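Local coordinates for oxidoreductase, NAD-binding/iron-sulfur cluster-binding protein (Nitratireductor pacificus pht-3B, PDB 6ZXU), which catalyses the reductive dehalogenation of halogenated organic compounds, using a bound cobalamin and two 4Fe-4S clusters, at residues A[430-435]-A[598-603]; A[29-34]-A[264-269]; A[426-431]-A[450-455]; A[288-293]-A[505-510]. All coordinates share one frame; numbering follows the deposited sequence.

In the fold
Contacts 3 and 4 are buried, while contacts 1 and 2 are only partly so. Contact 3 lies at the centre of the chain. It joins a strand to a helix through aliphatic packing and one arginine bond. Contacts 1 and 3 share Gln430 and Gly431, where strand 422-429 leads into helix 432-437. Contact 4 is apolar and aromatic, and its second segment reaches the cobalamin and a cluster. Its Ile510 touches Asp429 of contact 3. Contact 2, farthest out, is loop on loop, with waters bridging the two loops. It meets contact 1 at Glu600, which takes a salt bridge from Arg29. Contact 1 is also rich in water and holds a sodium ion.

Contact 1: residues A[430-435]-A[598-603]; sequences QGYETM and NREDTV. With NA (sodium ion), chain G.
Tyr432 is the first residue of 430-435 to meet 598-603. Its CG stands anti to the backbone N (chi1 178°), beside the carbonyl carbon, and the ring lies against 598-603. The Arg599-Glu600 peptide lies over one ring face, toward the rim, with Glu600 N 3.5 Å from Tyr432 CZ. At the ring edge, Asn598 OD1 is 3.3 Å from Tyr432 CD1; Arg513 bonds the same oxygen. Tyr432 OH holds a water at 2.8 Å, which bonds Glu600 OE1 weakly. An alanine at Tyr432 would probably leave the Arg599-Glu600 peptide without its aromatic cover and this water without its phenol partner. Glu433 comes next. Its OE1 is 4.6 Å from Glu600 OE2, so two like charges are close. Asn33 bonds Glu433, and Ser32 and Arg29 hold Glu600, which probably eases the repulsion. A water also links Glu433 OE1 to Asp601 N. Last, Met435 SD approaches Asn598 ND2 at 4.4 Å. Asn598 O binds the sodium ion at 2.5 Å, alongside three waters and Cys595 O. The start of helix 432-437 thus rests on the loop between helices 590-594 and 603-614. Met435 also touches Met592 of helix 590-594 and Gln448 of helix 445-469.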
# COMPACT_ATOMS: atom_id res chain seq x y z
N GLN A 430 2.74 0.48 -3.44
CA GLN A 430 1.50 0.48 -4.21
C GLN A 430 1.42 -0.60 -5.33
O GLN A 430 0.29 -0.93 -5.74
CB GLN A 430 1.19 1.81 -4.83
CG GLN A 430 0.65 2.81 -3.82
CD GLN A 430 -0.21 3.91 -4.47
OE1 GLN A 430 -1.01 3.66 -5.35
NE2 GLN A 430 -0.01 5.15 -3.99
N GLY A 431 2.55 -1.09 -5.76
CA GLY A 431 2.60 -2.21 -6.69
C GLY A 431 3.16 -1.83 -8.06
O GLY A 431 2.41 -1.29 -8.87
N TYR A 432 4.40 -2.23 -8.34
CA TYR A 432 5.03 -1.93 -9.59
C TYR A 432 4.30 -2.53 -10.81
O TYR A 432 4.07 -1.83 -11.81
CB TYR A 432 6.51 -2.34 -9.60
CG TYR A 432 7.18 -2.07 -10.95
CD1 TYR A 432 7.53 -0.81 -11.34
CD2 TYR A 432 7.38 -3.09 -11.86
CE1 TYR A 432 8.12 -0.57 -12.53
CE2 TYR A 432 7.92 -2.84 -13.09
CZ TYR A 432 8.33 -1.58 -13.40
OH TYR A 432 8.89 -1.37 -14.64
N GLU A 433 3.89 -3.79 -10.70
CA GLU A 433 3.48 -4.53 -11.92
C GLU A 433 2.09 -4.08 -12.37
O GLU A 433 1.89 -3.89 -13.56
CB GLU A 433 3.49 -6.02 -11.69
CG GLU A 433 4.92 -6.60 -11.80
CD GLU A 433 5.84 -6.37 -10.55
OE1 GLU A 433 7.11 -6.68 -10.63
OE2 GLU A 433 5.30 -5.84 -9.50
N THR A 434 1.21 -3.77 -11.44
CA THR A 434 -0.07 -3.23 -11.80
C THR A 434 0.08 -1.83 -12.43
O THR A 434 -0.50 -1.51 -13.46
CB THR A 434 -1.03 -3.18 -10.62
OG1 THR A 434 -1.37 -4.51 -10.26
CG2 THR A 434 -2.30 -2.45 -10.95
N MET A 435 0.92 -0.98 -11.84
CA MET A 435 1.10 0.33 -12.36
C MET A 435 1.70 0.32 -13.75
O MET A 435 1.47 1.27 -14.53
CB MET A 435 1.97 1.19 -11.37
CG MET A 435 1.62 2.65 -11.33
SD MET A 435 2.54 3.52 -9.94
CE MET A 435 1.72 2.84 -8.48
N ASN A 598 10.74 4.80 -10.16
CA ASN A 598 9.78 3.74 -10.18
C ASN A 598 10.28 2.67 -11.13
O ASN A 598 10.15 2.81 -12.35
CB ASN A 598 8.37 4.30 -10.55
CG ASN A 598 7.31 3.15 -10.73
OD1 ASN A 598 7.29 2.17 -10.00
ND2 ASN A 598 6.56 3.23 -11.81
N ARG A 599 10.88 1.62 -10.61
CA ARG A 599 11.52 0.59 -11.41
C ARG A 599 11.22 -0.79 -10.93
O ARG A 599 10.86 -0.98 -9.77
CB ARG A 599 13.04 0.65 -11.26
CG ARG A 599 13.62 1.93 -11.64
CD ARG A 599 15.10 1.78 -11.80
NE ARG A 599 15.59 2.93 -12.54
CZ ARG A 599 16.08 3.99 -11.93
NH1 ARG A 599 16.15 4.01 -10.62
NH2 ARG A 599 16.51 5.03 -12.67
N GLU A 600 11.46 -1.77 -11.82
CA GLU A 600 11.31 -3.16 -11.47
C GLU A 600 12.37 -3.59 -10.43
O GLU A 600 13.50 -3.09 -10.42
CB GLU A 600 11.36 -4.07 -12.75
CG GLU A 600 10.68 -5.43 -12.49
CD GLU A 600 10.78 -6.44 -13.65
OE1 GLU A 600 11.06 -6.03 -14.79
OE2 GLU A 600 10.59 -7.65 -13.41
N ASP A 601 12.02 -4.57 -9.60
CA ASP A 601 12.94 -5.13 -8.55
C ASP A 601 13.88 -6.25 -9.12
O ASP A 601 13.77 -7.43 -8.76
CB ASP A 601 12.08 -5.62 -7.36
CG ASP A 601 12.89 -6.08 -6.12
OD1 ASP A 601 13.99 -5.49 -5.83
OD2 ASP A 601 12.39 -7.06 -5.48
N THR A 602 14.71 -5.86 -10.09
CA THR A 602 15.66 -6.73 -10.75
C THR A 602 17.09 -6.22 -10.52
O THR A 602 17.30 -5.19 -9.94
CB THR A 602 15.47 -6.80 -12.27
OG1 THR A 602 15.64 -5.49 -12.82
CG2 THR A 602 14.11 -7.31 -12.58
N VAL A 603 18.06 -7.03 -10.89
CA VAL A 603 19.45 -6.66 -10.79
C VAL A 603 19.72 -5.36 -11.53
O VAL A 603 20.31 -4.44 -10.95
CB VAL A 603 20.36 -7.81 -11.29
CG1 VAL A 603 21.81 -7.38 -11.33
CG2 VAL A 603 20.28 -8.98 -10.32
NA NA G . 10.00 4.29 -14.40
O HOH W 1 12.34 -1.14 -14.29
O HOH W 2 5.11 1.25 -12.93
O HOH W 3 9.30 -3.65 -16.25
O HOH W 4 9.37 -5.41 -9.31
O HOH W 5 9.97 6.10 -15.78
O HOH W 6 12.25 3.84 -14.70
O HOH W 7 7.76 3.65 -15.23

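Contact 2: residues A[29-34]-A[264-269]; sequences RLYSNR and LGIDGT
Gly268 packs directly on the backbone of residues 31-33. Its CA is 4.0 Å from Asn33 CA, the nearest such pair of the two segments. It also makes CA-H...O contacts: Gly268 CA lies 3.5 Å from Tyr31 O, with an angle of 150° at the hydrogen, and a more bent one reaches Ser32 O. A side chain here would collide with Asn33 CA and Ser32 O, so the close fit calls for glycine. Arg29 CD wedges in beside it, 3.5 Å from both Gly268 O and Thr269 O. The Arg29 guanidinium goes on to a salt bridge with Glu600.

The Tyr31 rim is more open, for its partners Leu264 and Ile266 are themselves exposed. Tyr31 CG is anti to the carbonyl carbon (chi1 -59°), and the ring extends beside residues 264-266. Ile266 CD1 makes a CH-pi contact over one ring face, 3.8 Å from the Tyr31 centroid. Leu264 O comes to the ring edge, 3.5 Å from Tyr31 CD2. No direct hydrogen bond crosses the contact. Instead, waters bridge around both parts. They join Leu30 N to Leu264 O, Ser32 O to Ile266 O, and Asn33 ND2 to Gly268 O. Asn33 ND2 also bonds Glu433.

Residues 265-268 form a type I beta turn, closed by Gly268 N to Gly265 O at 2.9 Å. Gly265 is also the C-prime residue of a Schellman motif that ends helix 260-264. The N-terminal loop thus runs past the turn between helices 260-264 and 274-278, and the backbone of Arg29 bonds that of Val603 at the start of helix 603-614.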
# COMPACT_ATOMS: atom_id res chain seq x y z
N ARG A 29 15.92 -10.49 -8.40
CA ARG A 29 15.74 -11.29 -9.61
C ARG A 29 16.66 -10.89 -10.66
O ARG A 29 16.90 -9.72 -10.85
CB ARG A 29 14.32 -11.12 -10.14
CG ARG A 29 13.29 -11.75 -9.22
CD ARG A 29 11.92 -11.67 -9.84
NE ARG A 29 11.29 -10.38 -9.68
CZ ARG A 29 11.09 -9.51 -10.66
NH1 ARG A 29 11.46 -9.78 -11.91
NH2 ARG A 29 10.49 -8.35 -10.39
N LEU A 30 17.16 -11.87 -11.43
CA LEU A 30 17.89 -11.61 -12.61
C LEU A 30 17.08 -11.29 -13.80
O LEU A 30 17.53 -10.56 -14.68
CB LEU A 30 18.81 -12.80 -12.97
CG LEU A 30 20.22 -12.88 -12.38
CD1 LEU A 30 20.87 -14.23 -12.70
CD2 LEU A 30 21.06 -11.78 -12.98
N TYR A 31 15.89 -11.86 -13.91
CA TYR A 31 15.13 -11.78 -15.14
C TYR A 31 13.87 -10.97 -14.90
O TYR A 31 13.27 -11.10 -13.83
CB TYR A 31 14.82 -13.22 -15.66
CG TYR A 31 16.10 -13.98 -15.91
CD1 TYR A 31 16.91 -13.64 -16.97
CD2 TYR A 31 16.57 -14.96 -15.02
CE1 TYR A 31 18.15 -14.28 -17.15
CE2 TYR A 31 17.75 -15.64 -15.22
CZ TYR A 31 18.57 -15.27 -16.26
OH TYR A 31 19.83 -15.89 -16.50
N SER A 32 13.49 -10.15 -15.88
CA SER A 32 12.32 -9.31 -15.81
C SER A 32 11.07 -10.12 -15.94
O SER A 32 11.01 -11.14 -16.65
CB SER A 32 12.32 -8.29 -16.91
OG SER A 32 11.19 -7.48 -16.91
N ASN A 33 10.05 -9.67 -15.27
CA ASN A 33 8.73 -10.29 -15.46
C ASN A 33 7.84 -9.50 -16.42
O ASN A 33 6.62 -9.69 -16.44
CB ASN A 33 8.03 -10.48 -14.13
CG ASN A 33 7.72 -9.16 -13.43
OD1 ASN A 33 7.57 -8.09 -14.05
ND2 ASN A 33 7.57 -9.23 -12.13
N ARG A 34 8.44 -8.66 -17.25
CA ARG A 34 7.64 -7.74 -18.07
C ARG A 34 6.71 -8.46 -19.05
O ARG A 34 5.76 -7.88 -19.50
CB ARG A 34 8.51 -6.76 -18.81
CG ARG A 34 9.42 -7.36 -19.85
CD ARG A 34 10.10 -6.29 -20.68
NE ARG A 34 11.09 -5.59 -19.85
CZ ARG A 34 12.37 -5.96 -19.67
NH1 ARG A 34 12.90 -7.03 -20.28
NH2 ARG A 34 13.15 -5.23 -18.87
N LEU A 264 16.28 -20.53 -11.19
CA LEU A 264 16.80 -19.26 -11.66
C LEU A 264 15.75 -18.19 -11.96
O LEU A 264 16.11 -17.04 -12.23
CB LEU A 264 17.66 -19.44 -12.92
CG LEU A 264 19.11 -19.87 -12.64
CD1 LEU A 264 19.89 -19.94 -13.95
CD2 LEU A 264 19.83 -18.90 -11.76
N GLY A 265 14.48 -18.58 -11.99
CA GLY A 265 13.43 -17.60 -12.19
C GLY A 265 13.42 -17.05 -13.59
O GLY A 265 13.24 -15.87 -13.80
N ILE A 266 13.56 -17.93 -14.58
CA ILE A 266 13.83 -17.47 -15.95
C ILE A 266 12.70 -16.60 -16.51
O ILE A 266 12.94 -15.69 -17.35
CB ILE A 266 14.17 -18.69 -16.87
CG1 ILE A 266 14.84 -18.20 -18.15
CG2 ILE A 266 12.97 -19.55 -17.29
CD1 ILE A 266 16.32 -17.82 -17.95
N ASP A 267 11.48 -16.91 -16.10
CA ASP A 267 10.32 -16.18 -16.61
C ASP A 267 9.97 -14.96 -15.78
O ASP A 267 8.92 -14.38 -15.94
CB ASP A 267 9.11 -17.16 -16.70
CG ASP A 267 9.28 -18.21 -17.85
OD1 ASP A 267 9.88 -17.84 -18.95
OD2 ASP A 267 8.90 -19.40 -17.65
N GLY A 268 10.82 -14.61 -14.85
CA GLY A 268 10.62 -13.45 -13.99
C GLY A 268 10.03 -13.74 -12.65
O GLY A 268 9.44 -12.90 -12.05
N THR A 269 10.15 -14.96 -12.20
CA THR A 269 9.55 -15.42 -11.01
C THR A 269 10.55 -15.34 -9.85
O THR A 269 11.74 -15.14 -10.08
CB THR A 269 9.00 -16.87 -11.24
OG1 THR A 269 9.99 -17.76 -11.78
CG2 THR A 269 7.82 -16.82 -12.18
O HOH W 8 16.16 -14.43 -11.17
O HOH W 9 12.22 -13.12 -18.37
O HOH W 10 7.72 -11.74 -10.31

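Contact 3: residues A[426-431]-A[450-455]; sequences MLIDQG and MRAYMR
In the antiparallel sheet ordered 394-399, 422-429, 514-521, 474-477, the end of strand 422-429 packs on helix 445-469, with Ile428 facing Ala452. The short axes are 8.4 Å apart at 142°, so strand and helix run roughly antiparallel. Ile428 CG2 lies 4.0 Å from Ala452 CB. Ile428 CD1 reaches 4.3 Å from Arg455 CG, the aliphatic part of a side chain whose guanidinium pairs with Glu178 and Asp118. Gln430 CG also touches Ala452 CB, and Gln430 goes on to line the cobalamin pocket with Tyr453.

At the end of the strand, Asp429 OD1 accepts from Gly431 N in an Asx turn, and Arg513 holds the same carboxylate by a salt bridge. Arg451 ties the helix to this turn. Its chain is extended from CG to NE, and its NH2 forms a salt bridge with Asp118. Arg451 NH1 bonds Asp429 O directly at 2.9 Å, in the carbonyl plane. A leucine in place of Arg451 would probably leave Asp429 O without this donor and Asp118 without one of its charged mates. Arg451 NH1 also gives a bond to a water at 2.8 Å, and that water donates to Gln430 O.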
# COMPACT_ATOMS: atom_id res chain seq x y z
N MET A 426 5.17 3.63 8.47
CA MET A 426 5.34 2.45 7.61
C MET A 426 4.91 2.76 6.21
O MET A 426 4.01 3.53 5.99
CB MET A 426 4.59 1.30 8.15
CG MET A 426 5.21 0.88 9.44
SD MET A 426 4.31 -0.35 10.38
CE MET A 426 2.85 0.63 10.80
N LEU A 427 5.67 2.25 5.25
CA LEU A 427 5.38 2.40 3.83
C LEU A 427 4.88 1.06 3.26
O LEU A 427 5.45 0.03 3.54
CB LEU A 427 6.55 2.89 3.08
CG LEU A 427 7.26 4.18 3.44
CD1 LEU A 427 8.39 4.42 2.38
CD2 LEU A 427 6.33 5.36 3.45
N ILE A 428 3.84 1.14 2.48
CA ILE A 428 3.26 0.03 1.72
C ILE A 428 3.45 0.35 0.24
O ILE A 428 2.99 1.39 -0.21
CB ILE A 428 1.78 -0.16 2.05
CG1 ILE A 428 1.52 -0.28 3.55
CG2 ILE A 428 1.24 -1.37 1.31
CD1 ILE A 428 2.16 -1.53 4.13
N ASP A 429 4.11 -0.54 -0.46
CA ASP A 429 4.38 -0.44 -1.89
C ASP A 429 3.03 -0.52 -2.62
O ASP A 429 2.24 -1.43 -2.40
CB ASP A 429 5.34 -1.54 -2.34
CG ASP A 429 5.80 -1.38 -3.77
OD1 ASP A 429 5.11 -0.67 -4.59
OD2 ASP A 429 6.82 -2.03 -4.12
N GLN A 430 2.74 0.48 -3.44
CA GLN A 430 1.50 0.48 -4.21
C GLN A 430 1.42 -0.60 -5.33
O GLN A 430 0.29 -0.93 -5.74
CB GLN A 430 1.19 1.81 -4.83
CG GLN A 430 0.65 2.81 -3.82
CD GLN A 430 -0.21 3.91 -4.47
OE1 GLN A 430 -1.01 3.66 -5.35
NE2 GLN A 430 -0.01 5.15 -3.99
N GLY A 431 2.55 -1.09 -5.76
CA GLY A 431 2.60 -2.21 -6.69
C GLY A 431 3.16 -1.83 -8.06
O GLY A 431 2.41 -1.29 -8.87
N MET A 450 -6.21 2.44 -2.49
CA MET A 450 -7.02 1.89 -1.39
C MET A 450 -6.46 0.60 -0.86
O MET A 450 -6.55 0.35 0.35
CB MET A 450 -8.48 1.67 -1.84
CG MET A 450 -9.28 2.93 -2.11
SD MET A 450 -9.47 3.96 -0.60
CE MET A 450 -9.00 5.62 -1.25
N ARG A 451 -5.95 -0.27 -1.73
CA ARG A 451 -5.27 -1.46 -1.25
C ARG A 451 -4.18 -1.09 -0.23
O ARG A 451 -4.10 -1.64 0.84
CB ARG A 451 -4.65 -2.24 -2.39
CG ARG A 451 -3.70 -3.34 -1.90
CD ARG A 451 -2.74 -3.88 -2.92
NE ARG A 451 -1.61 -4.56 -2.31
CZ ARG A 451 -0.50 -3.93 -1.90
NH1 ARG A 451 -0.35 -2.61 -2.12
NH2 ARG A 451 0.47 -4.59 -1.33
N ALA A 452 -3.36 -0.12 -0.57
CA ALA A 452 -2.26 0.26 0.30
C ALA A 452 -2.80 0.90 1.59
O ALA A 452 -2.24 0.66 2.65
CB ALA A 452 -1.31 1.19 -0.48
N TYR A 453 -3.81 1.73 1.47
CA TYR A 453 -4.50 2.35 2.63
C TYR A 453 -5.10 1.29 3.55
O TYR A 453 -4.87 1.31 4.76
CB TYR A 453 -5.61 3.22 2.16
CG TYR A 453 -5.16 4.56 1.67
CD1 TYR A 453 -4.07 5.17 2.20
CD2 TYR A 453 -5.90 5.25 0.77
CE1 TYR A 453 -3.71 6.43 1.81
CE2 TYR A 453 -5.54 6.50 0.32
CZ TYR A 453 -4.48 7.13 0.88
OH TYR A 453 -4.12 8.46 0.51
N MET A 454 -5.77 0.32 2.96
CA MET A 454 -6.36 -0.74 3.71
C MET A 454 -5.35 -1.62 4.39
O MET A 454 -5.45 -1.90 5.61
CB MET A 454 -7.29 -1.56 2.79
CG MET A 454 -8.04 -2.75 3.42
SD MET A 454 -6.97 -4.18 3.45
CE MET A 454 -6.38 -4.39 1.67
N ARG A 455 -4.34 -2.04 3.67
CA ARG A 455 -3.30 -2.88 4.24
C ARG A 455 -2.54 -2.18 5.35
O ARG A 455 -2.26 -2.78 6.43
CB ARG A 455 -2.32 -3.31 3.17
CG ARG A 455 -1.18 -4.20 3.62
CD ARG A 455 -1.61 -5.52 4.24
NE ARG A 455 -2.65 -6.20 3.44
CZ ARG A 455 -2.43 -6.80 2.25
NH1 ARG A 455 -1.20 -6.82 1.73
NH2 ARG A 455 -3.45 -7.37 1.58
O HOH W 11 -1.66 -0.99 -3.97

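Contact 4: residues A[288-293]-A[505-510]; sequences YPMETI and LLNPFI
Phe509 is the centre of the contact, and Tyr288, Pro289, Met290 and Ile293 pack against its ring. Tyr288 CB and Pro289 CD make CH-pi contacts over one face, with Pro289 CD 4.0 Å from the Phe509 centroid. The Tyr288 ring is slid aside from the Phe509 ring. The planes are 29° apart and the rings barely overlap, and Tyr288 CD1 rests instead on Phe509 CB at 3.5 Å. Met290 SD lies at the ring edge in a Met-aromatic contact, 3.5 Å from Phe509 CE2. Its chi2 of -60° bends SD into this place. Ile293 meets Phe509 tip to tip, with CD1 4.0 Å from Phe509 CZ, and CD1 also touches Pro508 CG at 3.9 Å. Phe394 of strand 394-399 also touches Tyr288, Met290 and Phe509.

The second shell sets both backbones. Asn507 OD1 accepts from Phe509 N at 2.8 Å, an Asx turn, extended by a second bond from Ile510 N to an Asx motif. This fixes the bend carrying the phenylalanine. Across the contact, Pro289 O takes bonds from Thr292 OG1 and Thr292 N, which steady the 3-10 turn. Farther along the second segment, Leu505 N bonds the cobalamin and Leu506 touches an iron-sulfur cluster.

No hydrogen bond crosses between the segments. The join therefore rests on shape and on aromatic, sulfur and aliphatic contacts, while the bonds of Asn507 OD1 and Pro289 O hold the turn of each segment.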
# COMPACT_ATOMS: atom_id res chain seq x y z
N TYR A 288 14.69 -4.30 2.20
CA TYR A 288 15.53 -3.46 1.37
C TYR A 288 16.69 -2.95 2.23
O TYR A 288 16.51 -2.66 3.42
CB TYR A 288 14.74 -2.29 0.81
CG TYR A 288 13.68 -2.68 -0.23
CD1 TYR A 288 14.01 -2.85 -1.53
CD2 TYR A 288 12.35 -2.91 0.16
CE1 TYR A 288 13.05 -3.25 -2.47
CE2 TYR A 288 11.40 -3.30 -0.75
CZ TYR A 288 11.75 -3.45 -2.07
OH TYR A 288 10.78 -3.80 -3.01
N PRO A 289 17.87 -2.80 1.64
CA PRO A 289 19.05 -2.40 2.38
C PRO A 289 19.18 -0.90 2.75
O PRO A 289 20.11 -0.20 2.36
CB PRO A 289 20.18 -2.83 1.44
CG PRO A 289 19.62 -2.67 0.09
CD PRO A 289 18.18 -3.01 0.21
N MET A 290 18.24 -0.44 3.55
CA MET A 290 18.22 0.92 4.01
C MET A 290 19.43 1.28 4.86
O MET A 290 19.76 2.42 4.99
CB MET A 290 16.94 1.18 4.83
CG MET A 290 15.65 1.33 4.01
SD MET A 290 15.65 2.72 2.79
CE MET A 290 15.50 4.15 3.84
N GLU A 291 20.10 0.28 5.45
CA GLU A 291 21.33 0.53 6.22
C GLU A 291 22.48 1.01 5.38
O GLU A 291 23.45 1.42 5.91
CB GLU A 291 21.74 -0.72 6.97
CG GLU A 291 22.27 -1.86 6.13
CD GLU A 291 21.22 -2.78 5.52
OE1 GLU A 291 19.97 -2.55 5.69
OE2 GLU A 291 21.67 -3.70 4.81
N THR A 292 22.37 0.97 4.05
CA THR A 292 23.42 1.44 3.15
C THR A 292 23.23 2.86 2.69
O THR A 292 24.04 3.34 1.93
CB THR A 292 23.52 0.56 1.86
OG1 THR A 292 22.36 0.69 1.01
CG2 THR A 292 23.71 -0.92 2.25
N ILE A 293 22.11 3.50 3.08
CA ILE A 293 21.86 4.86 2.65
C ILE A 293 22.50 5.80 3.67
O ILE A 293 22.36 5.55 4.87
CB ILE A 293 20.33 5.08 2.52
CG1 ILE A 293 19.71 4.06 1.54
CG2 ILE A 293 19.96 6.50 2.11
CD1 ILE A 293 20.17 4.20 0.11
N LEU A 505 6.90 12.08 -0.93
CA LEU A 505 8.30 11.82 -0.68
C LEU A 505 8.76 10.55 -1.38
O LEU A 505 7.99 9.61 -1.56
CB LEU A 505 8.61 11.68 0.82
CG LEU A 505 8.66 13.11 1.48
CD1 LEU A 505 7.22 13.48 1.82
CD2 LEU A 505 9.53 13.14 2.65
N LEU A 506 10.02 10.53 -1.79
CA LEU A 506 10.54 9.51 -2.63
C LEU A 506 11.60 8.68 -1.88
O LEU A 506 12.52 9.19 -1.27
CB LEU A 506 11.10 10.16 -3.90
CG LEU A 506 11.49 9.33 -5.11
CD1 LEU A 506 11.39 10.17 -6.32
CD2 LEU A 506 12.89 8.71 -5.00
N ASN A 507 11.44 7.37 -1.94
CA ASN A 507 12.27 6.37 -1.28
C ASN A 507 13.29 5.83 -2.28
O ASN A 507 13.00 5.67 -3.46
CB ASN A 507 11.36 5.20 -0.76
CG ASN A 507 12.13 4.06 -0.19
OD1 ASN A 507 12.56 3.17 -0.87
ND2 ASN A 507 12.33 4.11 1.12
N PRO A 508 14.54 5.55 -1.85
CA PRO A 508 15.54 5.17 -2.83
C PRO A 508 15.34 3.78 -3.46
O PRO A 508 15.96 3.46 -4.48
CB PRO A 508 16.85 5.29 -2.06
CG PRO A 508 16.45 5.19 -0.64
CD PRO A 508 15.10 5.81 -0.53
N PHE A 509 14.48 2.95 -2.91
CA PHE A 509 14.30 1.60 -3.44
C PHE A 509 12.94 1.45 -4.15
O PHE A 509 12.90 0.71 -5.11
CB PHE A 509 14.42 0.55 -2.32
CG PHE A 509 15.78 0.55 -1.68
CD1 PHE A 509 16.84 0.00 -2.34
CD2 PHE A 509 16.02 1.21 -0.50
CE1 PHE A 509 18.11 0.06 -1.80
CE2 PHE A 509 17.27 1.23 0.09
CZ PHE A 509 18.33 0.69 -0.55
N ILE A 510 11.85 2.02 -3.65
CA ILE A 510 10.50 1.87 -4.30
C ILE A 510 10.07 3.19 -4.92
O ILE A 510 8.94 3.30 -5.38
CB ILE A 510 9.45 1.29 -3.36
CG1 ILE A 510 9.10 2.22 -2.23
CG2 ILE A 510 9.89 -0.05 -2.83
CD1 ILE A 510 7.86 1.79 -1.50